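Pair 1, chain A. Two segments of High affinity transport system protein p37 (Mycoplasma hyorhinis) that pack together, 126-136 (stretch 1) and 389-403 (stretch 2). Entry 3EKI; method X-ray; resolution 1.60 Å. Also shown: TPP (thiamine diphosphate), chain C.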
# COMPACT_ATOMS: atom_id res chain seq x y z
N ALA A 126 0.92 1.59 7.19
CA ALA A 126 1.81 1.72 6.03
C ALA A 126 3.24 1.91 6.52
O ALA A 126 3.46 2.66 7.48
CB ALA A 126 1.34 2.88 5.18
N SER A 127 4.19 1.25 5.87
CA SER A 127 5.57 1.29 6.32
C SER A 127 6.22 2.66 6.28
O SER A 127 6.89 3.12 7.21
CB SER A 127 6.40 0.30 5.49
OG SER A 127 6.53 0.74 4.14
N GLY A 128 6.03 3.41 5.18
CA GLY A 128 6.71 4.70 5.10
C GLY A 128 6.25 5.65 6.18
O GLY A 128 7.02 6.30 6.88
N LYS A 129 4.93 5.74 6.35
CA LYS A 129 4.36 6.62 7.37
C LYS A 129 4.86 6.24 8.76
O LYS A 129 5.11 7.06 9.62
CB LYS A 129 2.84 6.54 7.33
CG LYS A 129 2.23 7.23 6.12
CD LYS A 129 0.77 6.86 5.94
CE LYS A 129 0.12 7.82 4.94
NZ LYS A 129 -0.66 7.05 3.94
N LEU A 130 5.00 4.93 8.97
CA LEU A 130 5.50 4.50 10.29
C LEU A 130 6.96 4.89 10.47
O LEU A 130 7.37 5.36 11.54
CB LEU A 130 5.32 2.99 10.40
CG LEU A 130 5.95 2.33 11.62
CD1 LEU A 130 5.31 2.82 12.91
CD2 LEU A 130 5.80 0.82 11.47
N VAL A 131 7.78 4.70 9.44
CA VAL A 131 9.18 5.08 9.53
C VAL A 131 9.28 6.56 9.85
O VAL A 131 10.03 6.97 10.74
CB VAL A 131 9.93 4.74 8.22
CG1 VAL A 131 11.30 5.41 8.15
CG2 VAL A 131 10.07 3.22 8.07
N GLU A 132 8.51 7.40 9.16
CA GLU A 132 8.58 8.85 9.39
C GLU A 132 8.09 9.18 10.81
O GLU A 132 8.59 10.08 11.49
CB GLU A 132 7.76 9.59 8.36
CG GLU A 132 8.16 9.47 6.90
CD GLU A 132 9.47 10.15 6.54
OE1 GLU A 132 9.94 10.95 7.37
OE2 GLU A 132 10.01 9.89 5.44
N PHE A 133 7.10 8.43 11.30
CA PHE A 133 6.60 8.70 12.66
C PHE A 133 7.68 8.36 13.68
O PHE A 133 7.93 9.09 14.64
CB PHE A 133 5.33 7.88 12.90
CG PHE A 133 4.76 8.02 14.31
CD1 PHE A 133 3.93 9.08 14.62
CD2 PHE A 133 5.05 7.10 15.29
CE1 PHE A 133 3.40 9.22 15.90
CE2 PHE A 133 4.53 7.23 16.58
CZ PHE A 133 3.69 8.28 16.87
N LEU A 134 8.31 7.20 13.49
CA LEU A 134 9.33 6.76 14.45
C LEU A 134 10.60 7.59 14.37
O LEU A 134 11.34 7.69 15.35
CB LEU A 134 9.58 5.27 14.25
CG LEU A 134 8.50 4.37 14.86
CD1 LEU A 134 8.67 2.93 14.43
CD2 LEU A 134 8.53 4.44 16.38
N LYS A 135 10.89 8.22 13.23
CA LYS A 135 12.02 9.14 13.15
C LYS A 135 11.82 10.29 14.13
O LYS A 135 12.74 10.73 14.80
CB LYS A 135 12.15 9.66 11.72
CG LYS A 135 13.58 9.88 11.26
CD LYS A 135 13.81 9.46 9.82
CE LYS A 135 15.11 10.01 9.25
NZ LYS A 135 16.19 10.18 10.27
N ASN A 136 10.57 10.75 14.22
CA ASN A 136 10.17 11.84 15.08
C ASN A 136 9.99 11.37 16.52
O ASN A 136 10.12 12.16 17.46
CB ASN A 136 8.84 12.44 14.60
CG ASN A 136 8.94 13.14 13.26
OD1 ASN A 136 9.96 13.75 12.93
ND2 ASN A 136 7.86 13.06 12.49
N ASN A 389 14.74 -7.19 12.53
CA ASN A 389 15.55 -5.98 12.59
C ASN A 389 14.85 -4.85 11.82
O ASN A 389 14.97 -4.83 10.59
CB ASN A 389 16.92 -6.23 11.98
CG ASN A 389 17.86 -5.06 12.19
OD1 ASN A 389 17.44 -3.91 12.29
ND2 ASN A 389 19.15 -5.38 12.28
N PHE A 390 14.16 -4.01 12.55
CA PHE A 390 13.35 -2.98 11.91
C PHE A 390 14.22 -2.00 11.12
O PHE A 390 13.83 -1.61 10.02
CB PHE A 390 12.55 -2.23 12.95
CG PHE A 390 11.66 -1.12 12.41
CD1 PHE A 390 10.51 -1.44 11.73
CD2 PHE A 390 11.96 0.22 12.59
CE1 PHE A 390 9.65 -0.48 11.26
CE2 PHE A 390 11.12 1.21 12.12
CZ PHE A 390 9.95 0.87 11.44
N GLN A 391 15.36 -1.62 11.67
CA GLN A 391 16.20 -0.68 10.93
C GLN A 391 16.64 -1.20 9.58
O GLN A 391 16.62 -0.50 8.55
CB GLN A 391 17.42 -0.29 11.78
CG GLN A 391 18.36 0.59 10.96
CD GLN A 391 17.85 2.02 10.89
OE1 GLN A 391 16.94 2.41 11.63
NE2 GLN A 391 18.45 2.79 9.98
N LYS A 392 17.05 -2.46 9.54
CA LYS A 392 17.53 -3.09 8.32
C LYS A 392 16.44 -3.48 7.33
O LYS A 392 16.53 -3.24 6.12
CB LYS A 392 18.27 -4.37 8.73
CG LYS A 392 18.93 -5.16 7.63
CD LYS A 392 20.10 -6.01 8.11
CE LYS A 392 20.82 -5.47 9.34
NZ LYS A 392 22.11 -6.17 9.63
N GLU A 393 15.36 -4.07 7.85
CA GLU A 393 14.35 -4.64 7.03
C GLU A 393 13.31 -3.61 6.55
O GLU A 393 12.68 -3.81 5.57
CB GLU A 393 13.62 -5.73 7.81
CG GLU A 393 14.39 -7.02 7.93
CD GLU A 393 13.60 -8.03 8.65
OE1 GLU A 393 12.98 -8.83 7.97
OE2 GLU A 393 13.50 -7.87 9.81
N ILE A 394 13.16 -2.54 7.29
CA ILE A 394 12.15 -1.56 6.94
C ILE A 394 12.76 -0.18 6.69
O ILE A 394 12.54 0.38 5.70
CB ILE A 394 11.03 -1.41 8.02
CG1 ILE A 394 10.48 -2.76 8.41
CG2 ILE A 394 9.88 -0.54 7.54
CD1 ILE A 394 9.80 -3.43 7.36
N VAL A 395 13.45 0.35 7.68
CA VAL A 395 13.93 1.72 7.58
C VAL A 395 14.91 1.88 6.41
O VAL A 395 14.78 2.75 5.64
CB VAL A 395 14.65 2.27 8.89
CG1 VAL A 395 15.21 3.61 8.64
CG2 VAL A 395 13.70 2.29 10.02
N GLU A 396 15.88 1.01 6.34
CA GLU A 396 16.89 1.17 5.29
C GLU A 396 16.24 0.95 3.93
O GLU A 396 16.67 1.48 3.00
CB GLU A 396 18.10 0.22 5.44
CG GLU A 396 19.00 0.68 6.50
CD GLU A 396 20.02 -0.32 6.89
OE1 GLU A 396 20.16 -1.33 6.27
OE2 GLU A 396 20.67 -0.06 7.84
N VAL A 397 15.25 0.12 3.85
CA VAL A 397 14.66 -0.14 2.56
C VAL A 397 13.90 1.11 2.12
O VAL A 397 13.97 1.48 1.00
CB VAL A 397 13.69 -1.34 2.64
CG1 VAL A 397 12.87 -1.65 1.32
CG2 VAL A 397 14.45 -2.52 3.03
N TYR A 398 13.13 1.68 3.03
CA TYR A 398 12.39 2.90 2.74
C TYR A 398 13.33 4.04 2.36
O TYR A 398 13.05 4.73 1.37
CB TYR A 398 11.53 3.31 3.93
CG TYR A 398 10.86 4.66 3.84
CD1 TYR A 398 9.69 4.83 3.11
CD2 TYR A 398 11.39 5.78 4.48
CE1 TYR A 398 9.08 6.07 3.03
CE2 TYR A 398 10.80 7.01 4.41
CZ TYR A 398 9.64 7.15 3.68
OH TYR A 398 9.05 8.39 3.60
N GLU A 399 14.41 4.19 3.14
CA GLU A 399 15.31 5.32 2.87
C GLU A 399 15.97 5.17 1.50
O GLU A 399 16.14 6.20 0.84
CB GLU A 399 16.33 5.47 3.99
CG GLU A 399 15.78 6.02 5.30
CD GLU A 399 14.97 7.29 5.27
OE1 GLU A 399 14.00 7.41 6.07
OE2 GLU A 399 15.27 8.20 4.47
N LYS A 400 16.33 3.97 1.09
CA LYS A 400 16.96 3.79 -0.22
C LYS A 400 15.97 4.20 -1.32
O LYS A 400 16.40 4.73 -2.34
CB LYS A 400 17.46 2.37 -0.46
CG LYS A 400 18.06 2.14 -1.82
CD LYS A 400 18.57 0.71 -1.99
CE LYS A 400 19.23 0.54 -3.35
NZ LYS A 400 19.94 -0.76 -3.43
N ALA A 401 14.68 3.95 -1.11
CA ALA A 401 13.69 4.21 -2.17
C ALA A 401 13.42 5.69 -2.38
O ALA A 401 13.11 6.08 -3.51
CB ALA A 401 12.38 3.50 -1.86
N ILE A 402 13.53 6.48 -1.32
CA ILE A 402 13.23 7.91 -1.43
C ILE A 402 14.48 8.73 -1.72
O ILE A 402 14.36 9.94 -1.90
CB ILE A 402 12.52 8.42 -0.17
CG1 ILE A 402 13.32 8.30 1.11
CG2 ILE A 402 11.16 7.75 -0.05
CD1 ILE A 402 12.85 9.27 2.19
N LYS A 403 15.62 8.08 -1.76
CA LYS A 403 16.83 8.57 -2.39
C LYS A 403 16.77 8.23 -3.88
O LYS A 403 16.44 7.10 -4.30
CB LYS A 403 18.07 8.02 -1.69
CG LYS A 403 18.44 8.80 -0.44
CD LYS A 403 19.41 8.06 0.46
CE LYS A 403 19.42 8.58 1.89
NZ LYS A 403 19.60 7.49 2.89
OXT LYS A 403 17.05 9.18 -4.64
N1' TPP C . -4.89 -5.08 -2.45
C2' TPP C . -6.17 -5.08 -2.00
CM2 TPP C . -7.01 -6.35 -2.16
N3' TPP C . -6.69 -3.99 -1.41
C4' TPP C . -5.89 -2.91 -1.18
N4' TPP C . -6.40 -1.87 -0.52
C5' TPP C . -4.58 -2.87 -1.69
C6' TPP C . -4.12 -4.01 -2.34
C7' TPP C . -3.63 -1.67 -1.57
N3 TPP C . -2.79 -1.63 -0.36
C2 TPP C . -3.14 -2.13 0.83
S1 TPP C . -1.83 -1.89 1.96
C5 TPP C . -0.85 -1.08 0.76
C4 TPP C . -1.60 -0.95 -0.39
CM4 TPP C . -0.98 -0.49 -1.72
C6 TPP C . 0.53 -0.47 1.04
C7 TPP C . 0.38 0.85 1.81
O7 TPP C . -0.31 1.80 0.97
PA TPP C . -1.11 3.06 1.51
O1A TPP C . -1.94 3.60 0.40
O2A TPP C . -1.88 2.71 2.75
O3A TPP C . -0.06 4.12 2.03
PB TPP C . 0.68 5.24 1.15
O1B TPP C . 1.53 4.60 0.10
O2B TPP C . 1.56 6.02 2.22
O3B TPP C . -0.39 6.27 0.59

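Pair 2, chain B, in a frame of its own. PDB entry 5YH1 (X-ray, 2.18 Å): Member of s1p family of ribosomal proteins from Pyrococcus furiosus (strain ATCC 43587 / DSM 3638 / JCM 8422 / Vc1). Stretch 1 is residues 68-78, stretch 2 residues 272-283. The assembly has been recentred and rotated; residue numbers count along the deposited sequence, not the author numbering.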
# COMPACT_ATOMS: atom_id res chain seq x y z
N GLY B 68 -17.78 14.66 -3.58
CA GLY B 68 -17.75 13.33 -4.18
C GLY B 68 -18.35 12.23 -3.33
O GLY B 68 -19.14 11.42 -3.83
N TYR B 69 -17.99 12.18 -2.05
CA TYR B 69 -18.57 11.20 -1.13
C TYR B 69 -20.08 11.41 -1.05
O TYR B 69 -20.86 10.47 -1.13
CB TYR B 69 -17.96 11.28 0.28
CG TYR B 69 -16.74 10.40 0.47
CD1 TYR B 69 -16.88 9.07 0.84
CD2 TYR B 69 -15.47 10.89 0.27
CE1 TYR B 69 -15.77 8.25 0.99
CE2 TYR B 69 -14.35 10.08 0.43
CZ TYR B 69 -14.51 8.76 0.78
OH TYR B 69 -13.40 7.96 0.94
N THR B 70 -20.48 12.66 -0.89
CA THR B 70 -21.91 12.97 -0.77
C THR B 70 -22.66 12.48 -2.01
O THR B 70 -23.70 11.83 -1.91
CB THR B 70 -22.14 14.47 -0.53
OG1 THR B 70 -21.39 14.86 0.62
CG2 THR B 70 -23.61 14.75 -0.29
N ALA B 71 -22.11 12.76 -3.18
CA ALA B 71 -22.70 12.34 -4.45
C ALA B 71 -22.78 10.83 -4.55
O ALA B 71 -23.82 10.27 -4.88
CB ALA B 71 -21.89 12.90 -5.61
N GLY B 72 -21.68 10.16 -4.23
CA GLY B 72 -21.65 8.71 -4.28
C GLY B 72 -22.64 8.07 -3.33
O GLY B 72 -23.34 7.11 -3.70
N VAL B 73 -22.73 8.61 -2.12
CA VAL B 73 -23.62 8.04 -1.11
C VAL B 73 -25.08 8.33 -1.45
O VAL B 73 -25.95 7.48 -1.22
CB VAL B 73 -23.26 8.51 0.33
CG1 VAL B 73 -24.28 8.01 1.34
CG2 VAL B 73 -21.88 8.00 0.70
N ALA B 74 -25.36 9.50 -2.01
CA ALA B 74 -26.71 9.79 -2.53
C ALA B 74 -27.17 8.70 -3.49
O ALA B 74 -28.25 8.14 -3.34
CB ALA B 74 -26.73 11.15 -3.21
N LEU B 75 -26.32 8.38 -4.47
CA LEU B 75 -26.67 7.38 -5.48
C LEU B 75 -26.81 5.98 -4.88
O LEU B 75 -27.75 5.25 -5.19
CB LEU B 75 -25.65 7.40 -6.62
CG LEU B 75 -25.73 8.71 -7.41
CD1 LEU B 75 -24.46 8.95 -8.22
CD2 LEU B 75 -26.95 8.73 -8.31
N GLU B 76 -25.88 5.62 -4.00
CA GLU B 76 -25.93 4.32 -3.31
C GLU B 76 -27.23 4.16 -2.51
O GLU B 76 -27.84 3.07 -2.50
CB GLU B 76 -24.69 4.16 -2.39
CG GLU B 76 -24.74 2.94 -1.47
CD GLU B 76 -23.43 2.67 -0.72
OE1 GLU B 76 -23.47 1.87 0.24
OE2 GLU B 76 -22.37 3.21 -1.06
N THR B 77 -27.66 5.23 -1.86
CA THR B 77 -28.85 5.20 -1.02
C THR B 77 -30.12 4.91 -1.83
O THR B 77 -31.02 4.24 -1.36
CB THR B 77 -28.98 6.53 -0.24
OG1 THR B 77 -27.81 6.73 0.54
CG2 THR B 77 -30.20 6.53 0.68
N ALA B 78 -30.17 5.41 -3.07
CA ALA B 78 -31.27 5.12 -3.99
C ALA B 78 -31.18 3.72 -4.63
O ALA B 78 -32.18 3.04 -4.82
CB ALA B 78 -31.30 6.17 -5.09
N GLY B 272 -15.50 4.09 3.60
CA GLY B 272 -16.14 4.68 4.77
C GLY B 272 -17.52 4.15 5.11
O GLY B 272 -18.19 4.70 5.99
N ARG B 273 -17.95 3.08 4.44
CA ARG B 273 -19.28 2.50 4.72
C ARG B 273 -19.38 2.13 6.20
O ARG B 273 -18.49 1.49 6.74
CB ARG B 273 -19.53 1.27 3.84
CG ARG B 273 -20.86 0.58 4.12
CD ARG B 273 -21.21 -0.48 3.08
NE ARG B 273 -21.21 0.07 1.71
CZ ARG B 273 -20.20 -0.01 0.84
NH1 ARG B 273 -19.06 -0.64 1.15
NH2 ARG B 273 -20.32 0.54 -0.36
N GLY B 274 -20.49 2.53 6.82
CA GLY B 274 -20.73 2.34 8.24
C GLY B 274 -20.41 3.58 9.03
O GLY B 274 -20.83 3.71 10.19
N ILE B 275 -19.66 4.50 8.41
CA ILE B 275 -19.28 5.77 9.04
C ILE B 275 -19.83 6.96 8.26
O ILE B 275 -20.48 7.83 8.84
CB ILE B 275 -17.75 5.90 9.16
CG1 ILE B 275 -17.15 4.61 9.75
CG2 ILE B 275 -17.38 7.10 10.03
CD1 ILE B 275 -15.64 4.62 9.87
N ILE B 276 -19.56 7.01 6.96
CA ILE B 276 -19.94 8.16 6.14
C ILE B 276 -21.46 8.45 6.19
O ILE B 276 -21.87 9.61 6.26
CB ILE B 276 -19.43 8.01 4.68
CG1 ILE B 276 -19.64 9.29 3.87
CG2 ILE B 276 -20.11 6.85 3.97
CD1 ILE B 276 -18.80 10.46 4.33
N GLU B 277 -22.29 7.40 6.19
CA GLU B 277 -23.74 7.56 6.25
C GLU B 277 -24.20 8.25 7.53
O GLU B 277 -25.19 8.99 7.53
CB GLU B 277 -24.47 6.21 6.16
CG GLU B 277 -24.20 5.41 4.90
CD GLU B 277 -23.00 4.47 5.02
OE1 GLU B 277 -22.24 4.55 6.00
OE2 GLU B 277 -22.82 3.64 4.11
N GLU B 278 -23.48 7.99 8.63
CA GLU B 278 -23.80 8.58 9.92
C GLU B 278 -23.42 10.05 9.93
O GLU B 278 -24.18 10.89 10.42
CB GLU B 278 -23.05 7.86 11.05
CG GLU B 278 -23.31 6.36 11.14
CD GLU B 278 -24.75 6.02 11.46
OE1 GLU B 278 -25.55 6.92 11.78
OE2 GLU B 278 -25.09 4.82 11.41
N ILE B 279 -22.25 10.35 9.38
CA ILE B 279 -21.79 11.73 9.30
C ILE B 279 -22.72 12.56 8.41
O ILE B 279 -23.00 13.72 8.71
CB ILE B 279 -20.34 11.78 8.80
CG1 ILE B 279 -19.41 11.12 9.83
CG2 ILE B 279 -19.90 13.22 8.55
CD1 ILE B 279 -18.04 10.79 9.27
N LEU B 280 -23.21 11.96 7.32
CA LEU B 280 -24.08 12.64 6.37
C LEU B 280 -25.55 12.74 6.81
O LEU B 280 -26.37 13.35 6.10
CB LEU B 280 -24.03 11.94 5.01
CG LEU B 280 -22.76 12.12 4.21
CD1 LEU B 280 -22.83 11.23 2.98
CD2 LEU B 280 -22.52 13.57 3.83
N LEU B 281 -25.87 12.12 7.95
CA LEU B 281 -27.20 12.14 8.56
C LEU B 281 -28.24 11.48 7.67
O LEU B 281 -29.28 12.06 7.42
CB LEU B 281 -27.62 13.58 8.93
CG LEU B 281 -28.77 13.70 9.95
CD1 LEU B 281 -28.25 13.53 11.36
CD2 LEU B 281 -29.48 15.05 9.85
N ILE B 282 -27.97 10.28 7.17
CA ILE B 282 -28.98 9.58 6.36
C ILE B 282 -29.51 8.32 7.01
O ILE B 282 -30.30 7.60 6.41
CB ILE B 282 -28.50 9.28 4.93
CG1 ILE B 282 -27.35 8.27 4.93
CG2 ILE B 282 -28.09 10.56 4.23
CD1 ILE B 282 -27.12 7.66 3.56
N THR B 283 -29.07 8.04 8.22
CA THR B 283 -29.66 6.99 9.03
C THR B 283 -30.53 7.67 10.09
O THR B 283 -30.43 8.88 10.32
CB THR B 283 -28.58 6.13 9.74
OG1 THR B 283 -27.98 6.88 10.80
CG2 THR B 283 -27.49 5.71 8.78
O HOH W 1 -21.65 3.17 1.91

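What backbone arrangement do the two pairs share? In each, a helix (127-136 in pair 1, 68-78 in pair 2) packs against a second segment far away in sequence, and 14 central residues superpose with an RMSD of 0.9 Å. In pair 1 the second segment is a long helix, and the two axes approach to 9.9 Å at 102°, so the helices cross nearly at right angles. In pair 2 it is helical only over 276-279, then turns off at Leu B281, whose positive phi marks a Schellman motif. The buried areas are similar, 467 and 421 Å².

Which residue anchors both contacts? Val A131 matches Val B73, both in the t rotamer and both pointing toward the other segment. Val A131 is a knob among Phe A390, Val A395, Tyr A398 and Glu A399; its CG2 lies 3.8 Å from Ile A394 CG2, and its CG1 lies 3.7 Å from Tyr A398 CD2. Val B73 keeps the isoleucine contact, with CG2 3.9 Å from CG2 of Ile B276, the match of Ile A394. Val B73 CB lies 3.8 Å from CD1 of Leu B280, which takes the place of Tyr A398. Val B73 CG1 also meets Ile B282 CD1 at 3.6 Å, a residue without a counterpart in pair 1.

How do the pairs accommodate a tyrosine in one and a leucine in the other at the same matched position? Gly A128 lets the ring of Tyr A398 come close: its CA is 3.4 Å from Tyr A398 CE1, and an ideal CB would stand only 2.8 Å from that atom, a clash. The ring thus passes the helix, and Tyr A398 OH donates a hydrogen bond to Glu A132 OE2 at 2.6 Å. Leu B280 is shorter, and Thr B70 occupies the glycine position, with its OG1 3.6 Å from Leu B280 CD2. Ala B74, at the place of Glu A132, makes no contact across.

Where does one pair use grease and the other charge? Phe A390 matches Arg B273, and Leu A134 matches Glu B76. In pair 1 the two pack as apolar groups, Leu A134 CD1 lying 3.8 Å from Phe A390 CE2. In pair 2 they form a salt bridge, with Arg B273 NE donating to Glu B76 OE1 at 3.2 Å. Nearby, Glu B277, at the position of Val A395, brings a like charge close; a water donates to both Glu B76 OE1 (2.8 Å) and Glu B277 OE2 (2.5 Å), bridging the carboxylates.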